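Local coordinates for DUF4973 domain-containing protein (PDB 4QNI) that is of unknown function but is probably a two-domain auxiliary nutrient-binding protein that helps this gut bacterium capture nutrients, at residues Y295-P300 and I305-V310; F217-I222 and T228-Y233. All coordinates share one frame; numbering follows the deposited sequence.

Contact 1: residues Y295-P300 and I305-V310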
# COMPACT_ATOMS: atom_id res chain seq x y z
N TYR A 295 -33.05 -27.76 9.58
CA TYR A 295 -33.79 -27.05 8.55
C TYR A 295 -34.38 -25.74 9.08
O TYR A 295 -34.84 -25.71 10.22
CB TYR A 295 -34.94 -27.92 8.07
CG TYR A 295 -34.56 -29.20 7.38
CD1 TYR A 295 -34.35 -30.37 8.11
CD2 TYR A 295 -34.53 -29.28 5.99
CE1 TYR A 295 -34.05 -31.58 7.47
CE2 TYR A 295 -34.27 -30.49 5.34
CZ TYR A 295 -34.02 -31.63 6.09
OH TYR A 295 -33.75 -32.82 5.46
N PHE A 296 -34.46 -24.70 8.23
CA PHE A 296 -35.11 -23.44 8.60
C PHE A 296 -35.54 -22.70 7.35
O PHE A 296 -34.99 -22.94 6.28
CB PHE A 296 -34.20 -22.55 9.49
CG PHE A 296 -33.15 -21.78 8.75
CD1 PHE A 296 -31.96 -22.39 8.36
CD2 PHE A 296 -33.34 -20.44 8.43
CE1 PHE A 296 -30.98 -21.67 7.67
CE2 PHE A 296 -32.37 -19.72 7.72
CZ PHE A 296 -31.19 -20.34 7.36
N ASN A 297 -36.46 -21.74 7.51
CA ASN A 297 -36.94 -20.90 6.43
C ASN A 297 -36.33 -19.51 6.50
O ASN A 297 -36.47 -18.83 7.52
CB ASN A 297 -38.47 -20.77 6.46
CG ASN A 297 -39.24 -22.05 6.28
OD1 ASN A 297 -38.89 -22.92 5.48
ND2 ASN A 297 -40.36 -22.17 6.98
N TYR A 298 -35.64 -19.10 5.44
CA TYR A 298 -35.15 -17.74 5.35
C TYR A 298 -36.21 -16.96 4.56
O TYR A 298 -36.71 -17.47 3.55
CB TYR A 298 -33.75 -17.64 4.73
CG TYR A 298 -33.29 -16.20 4.62
CD1 TYR A 298 -33.06 -15.44 5.76
CD2 TYR A 298 -33.20 -15.57 3.38
CE1 TYR A 298 -32.74 -14.08 5.67
CE2 TYR A 298 -32.84 -14.22 3.28
CZ TYR A 298 -32.63 -13.48 4.43
OH TYR A 298 -32.29 -12.15 4.35
N ILE A 299 -36.60 -15.76 5.07
CA ILE A 299 -37.63 -14.92 4.46
C ILE A 299 -36.98 -13.58 4.06
O ILE A 299 -36.83 -12.69 4.91
CB ILE A 299 -38.89 -14.77 5.39
CG1 ILE A 299 -39.46 -16.15 5.85
CG2 ILE A 299 -40.01 -13.97 4.72
CD1 ILE A 299 -39.07 -16.53 7.29
N PRO A 300 -36.51 -13.45 2.79
CA PRO A 300 -35.89 -12.18 2.36
C PRO A 300 -36.92 -11.04 2.35
O PRO A 300 -36.70 -9.98 2.95
CB PRO A 300 -35.37 -12.48 0.95
CG PRO A 300 -35.57 -13.94 0.74
CD PRO A 300 -36.61 -14.41 1.68
N ILE A 305 -40.22 -17.56 0.69
CA ILE A 305 -39.71 -18.53 1.67
C ILE A 305 -38.68 -19.45 0.99
O ILE A 305 -39.03 -20.20 0.06
CB ILE A 305 -40.85 -19.37 2.34
CG1 ILE A 305 -42.19 -18.60 2.64
CG2 ILE A 305 -40.38 -20.18 3.52
CD1 ILE A 305 -42.18 -17.36 3.63
N ILE A 306 -37.42 -19.41 1.46
CA ILE A 306 -36.31 -20.25 1.00
C ILE A 306 -35.94 -21.18 2.15
O ILE A 306 -35.28 -20.75 3.10
CB ILE A 306 -35.08 -19.45 0.50
CG1 ILE A 306 -35.48 -18.30 -0.45
CG2 ILE A 306 -34.04 -20.40 -0.13
CD1 ILE A 306 -34.45 -17.25 -0.57
N ARG A 307 -36.37 -22.45 2.06
CA ARG A 307 -36.11 -23.45 3.09
C ARG A 307 -34.72 -24.06 2.91
O ARG A 307 -34.45 -24.73 1.90
CB ARG A 307 -37.19 -24.52 3.09
CG ARG A 307 -37.03 -25.49 4.25
CD ARG A 307 -38.36 -26.10 4.62
NE ARG A 307 -38.29 -26.89 5.84
CZ ARG A 307 -38.35 -26.39 7.07
NH1 ARG A 307 -38.44 -25.08 7.26
NH2 ARG A 307 -38.31 -27.20 8.12
N TYR A 308 -33.85 -23.83 3.89
CA TYR A 308 -32.48 -24.35 3.86
C TYR A 308 -32.31 -25.57 4.71
O TYR A 308 -32.93 -25.68 5.77
CB TYR A 308 -31.49 -23.30 4.34
CG TYR A 308 -31.26 -22.19 3.35
CD1 TYR A 308 -30.39 -22.36 2.28
CD2 TYR A 308 -31.89 -20.96 3.49
CE1 TYR A 308 -30.15 -21.33 1.38
CE2 TYR A 308 -31.66 -19.92 2.59
CZ TYR A 308 -30.79 -20.12 1.53
OH TYR A 308 -30.54 -19.12 0.62
N HIS A 309 -31.45 -26.49 4.24
CA HIS A 309 -30.98 -27.65 4.96
C HIS A 309 -29.50 -27.40 5.28
O HIS A 309 -28.67 -27.34 4.38
CB HIS A 309 -31.21 -28.97 4.20
CG HIS A 309 -30.89 -30.20 5.01
ND1 HIS A 309 -30.93 -31.46 4.44
CD2 HIS A 309 -30.56 -30.33 6.32
CE1 HIS A 309 -30.61 -32.31 5.42
NE2 HIS A 309 -30.38 -31.67 6.56
N VAL A 310 -29.21 -27.20 6.56
CA VAL A 310 -27.86 -26.94 7.09
C VAL A 310 -27.38 -28.24 7.71
O VAL A 310 -28.08 -28.79 8.57
CB VAL A 310 -27.92 -25.77 8.10
CG1 VAL A 310 -26.54 -25.44 8.67
CG2 VAL A 310 -28.58 -24.54 7.47
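The ring of Tyr-295 lies flat on the imidazole of His-309, with centroids 3.9 Å apart and planes at 16°. CZ of Tyr-295 sits over the middle of the imidazole, and CD2 of His-309 lies over the middle of the tyrosine ring. CG of Tyr-295 is anti to its carbonyl carbon (chi1 -65°), which brings the ring over the imidazole. Asp-293 holds NE2 of His-309 and Glu-196 holds ND1, so the imidazole's rotation is fixed. On the same face Arg-307 runs extended past Asn-297. Its NH1 gives a hydrogen bond of 2.8 Å to OD1 of Asn-297, which meets the guanidinium in its plane, although NH1 stands above the amide plane. NH1 also bonds to the carbonyl of Gly-258. CB of Tyr-295 presses on a guanidinium face, 3.4 Å from NH2. These residues close the end of a beta hairpin, strands 282-298 and 306-321. Phe-296 and Tyr-308 form one hydrogen-bonded pair, Tyr-298 and Ile-306 the next. On their face, CE1 of Phe-296 drops into the notch formed by CB of Tyr-308 and CG2 of Val-310, 3.7 Å from each. CB of Tyr-298 meets the edge of the Tyr-308 ring. Near the turn, CG2 of Ile-305 packs against CB and CG of Asn-297, its CD1 lies beside CG1 of Ile-299, and CD1 of Ile-306 touches CG of Pro-300. Pro-280 of the second subunit packs on Tyr-298, Pro-300, Ile-306 and Tyr-308.

Contact 2: residues F217-I222 and T228-Y233. With EDO (1,2-ethanediol), chain E.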
# COMPACT_ATOMS: atom_id res chain seq x y z
N PHE A 217 -24.35 -19.21 20.30
CA PHE A 217 -25.30 -19.24 19.22
C PHE A 217 -24.54 -18.94 17.90
O PHE A 217 -23.45 -18.35 17.91
CB PHE A 217 -26.55 -18.34 19.41
CG PHE A 217 -26.34 -16.87 19.11
CD1 PHE A 217 -26.39 -16.40 17.80
CD2 PHE A 217 -26.08 -15.97 20.13
CE1 PHE A 217 -26.15 -15.07 17.52
CE2 PHE A 217 -25.83 -14.63 19.85
CZ PHE A 217 -25.87 -14.19 18.55
N THR A 218 -25.10 -19.41 16.79
CA THR A 218 -24.66 -19.03 15.45
C THR A 218 -25.90 -18.45 14.77
O THR A 218 -27.02 -18.74 15.20
CB THR A 218 -24.08 -20.22 14.63
OG1 THR A 218 -25.16 -21.02 14.14
CG2 THR A 218 -22.98 -21.07 15.37
N TYR A 219 -25.73 -17.68 13.72
CA TYR A 219 -26.90 -17.35 12.92
C TYR A 219 -27.23 -18.60 12.06
O TYR A 219 -26.34 -19.41 11.79
CB TYR A 219 -26.69 -16.09 12.06
CG TYR A 219 -26.55 -14.85 12.91
CD1 TYR A 219 -27.64 -14.35 13.62
CD2 TYR A 219 -25.33 -14.21 13.05
CE1 TYR A 219 -27.50 -13.27 14.48
CE2 TYR A 219 -25.19 -13.09 13.87
CZ TYR A 219 -26.28 -12.63 14.58
OH TYR A 219 -26.16 -11.52 15.37
N ALA A 220 -28.51 -18.78 11.70
CA ALA A 220 -28.97 -19.91 10.90
C ALA A 220 -28.33 -19.89 9.51
O ALA A 220 -28.32 -18.86 8.84
CB ALA A 220 -30.49 -19.91 10.80
N GLY A 221 -27.76 -21.02 9.12
CA GLY A 221 -27.08 -21.20 7.84
C GLY A 221 -26.20 -20.08 7.33
O GLY A 221 -25.14 -19.79 7.90
N ILE A 222 -26.63 -19.46 6.22
CA ILE A 222 -25.89 -18.41 5.51
C ILE A 222 -26.08 -17.03 6.12
O ILE A 222 -25.36 -16.10 5.73
CB ILE A 222 -26.25 -18.40 4.01
CG1 ILE A 222 -27.76 -18.22 3.80
CG2 ILE A 222 -25.73 -19.67 3.35
CD1 ILE A 222 -28.09 -17.84 2.52
N THR A 228 -29.58 -7.45 8.16
CA THR A 228 -30.36 -6.53 8.99
C THR A 228 -31.41 -7.32 9.80
O THR A 228 -31.81 -6.85 10.86
CB THR A 228 -31.02 -5.42 8.14
OG1 THR A 228 -31.98 -6.00 7.28
CG2 THR A 228 -30.01 -4.59 7.34
N ASP A 229 -31.82 -8.50 9.31
CA ASP A 229 -32.82 -9.39 9.96
C ASP A 229 -32.20 -10.55 10.82
O ASP A 229 -32.96 -11.42 11.26
CB ASP A 229 -33.81 -9.98 8.91
CG ASP A 229 -33.21 -10.63 7.68
OD1 ASP A 229 -31.98 -10.52 7.49
OD2 ASP A 229 -33.98 -11.24 6.88
N ARG A 230 -30.86 -10.51 11.09
CA ARG A 230 -30.06 -11.45 11.93
C ARG A 230 -30.85 -12.12 13.06
O ARG A 230 -30.83 -13.35 13.21
CB ARG A 230 -28.96 -10.66 12.72
CG ARG A 230 -27.79 -10.17 11.97
CD ARG A 230 -26.67 -9.70 12.87
NE ARG A 230 -26.99 -8.68 13.87
CZ ARG A 230 -27.06 -7.37 13.63
NH1 ARG A 230 -26.94 -6.91 12.39
NH2 ARG A 230 -27.32 -6.53 14.61
N ARG A 231 -31.42 -11.25 13.93
CA ARG A 231 -32.06 -11.56 15.22
C ARG A 231 -33.20 -12.59 15.09
O ARG A 231 -33.49 -13.30 16.05
CB ARG A 231 -32.55 -10.26 15.89
CG ARG A 231 -31.40 -9.27 16.21
CD ARG A 231 -31.93 -7.89 16.54
NE ARG A 231 -30.90 -6.90 16.89
CZ ARG A 231 -30.25 -6.12 16.01
NH1 ARG A 231 -30.45 -6.27 14.71
NH2 ARG A 231 -29.37 -5.22 16.44
N LYS A 232 -33.80 -12.70 13.89
CA LYS A 232 -34.84 -13.68 13.60
C LYS A 232 -34.24 -15.09 13.40
O LYS A 232 -34.98 -16.07 13.40
CB LYS A 232 -35.62 -13.25 12.32
CG LYS A 232 -37.00 -12.64 12.55
CD LYS A 232 -37.76 -12.35 11.22
CE LYS A 232 -38.53 -13.54 10.64
NZ LYS A 232 -39.51 -13.13 9.59
N TYR A 233 -32.90 -15.19 13.21
CA TYR A 233 -32.25 -16.45 12.86
C TYR A 233 -31.13 -16.94 13.83
O TYR A 233 -30.11 -17.46 13.36
CB TYR A 233 -31.69 -16.31 11.43
CG TYR A 233 -32.77 -15.93 10.44
CD1 TYR A 233 -33.68 -16.87 9.97
CD2 TYR A 233 -32.92 -14.60 10.02
CE1 TYR A 233 -34.69 -16.52 9.08
CE2 TYR A 233 -33.94 -14.24 9.14
CZ TYR A 233 -34.82 -15.20 8.68
OH TYR A 233 -35.83 -14.86 7.81
C1 EDO E . -24.15 -23.20 12.11
O1 EDO E . -25.51 -23.46 12.36
C2 EDO E . -23.77 -23.67 10.71
O2 EDO E . -24.38 -22.84 9.74
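The loop between strands 215-219 and 234-240 folds back on the end of the first strand, and a short 3-10 turn at 231-232 shapes its return. N of Ala-220 donates to O of Tyr-233 (2.7 Å). The same oxygen lies 3.2 Å from CA of Tyr-219. Beside this bond CB of Ala-220 rests on CB of Tyr-233 at 3.8 Å. The ring of Tyr-219 lies between two neighbours. CG of Arg-230 forms a CH-pi contact over one face, 4.2 Å from the centroid, and CE1 of Phe-217 covers the opposite face. The Arg-230 chain bends at chi3 (-54°) and passes the phenol, with CD 3.1 Å from OH of Tyr-219. Its NH2 goes on to the carbonyls of Ser-133 and Glu-90. A leucine in place of Tyr-219 would probably leave the aliphatic part of Arg-230 without its aromatic platform and open a gap between Arg-230 and Phe-217. An ethanediol, probably from the crystallisation liquor, gives a weak hydrogen bond to OG1 of Thr-218. Around the contact, Tyr-209 of strand 205-210 meets the ring of Tyr-219. Ala-220 packs on Ile-235 of strand 234-240 and on Phe-296 of strand 282-298.

How the contacts relate
From the N terminus, contact 2 comes first. It closes the loop that leaves strand 215-219 and re-enters the sheet at strand 234-240. The chain then runs through strands 244-250 and 260-275 before contact 1 closes the turn of the hairpin 282-298 and 306-321. The two are in series and neither encloses the other. Both reach the large antiparallel sheet of the C-terminal family region, and their centres lie about 11 Å apart. They meet directly: OH of Tyr-233 probably hydrogen-bonds N of Ile-299 (3.0 Å), and OH of Tyr-298 probably does so with OD2 of Asp-229 (3.2 Å). Thus the 228-233 loop is tied to the hairpin end, and both contacts touch the second subunit.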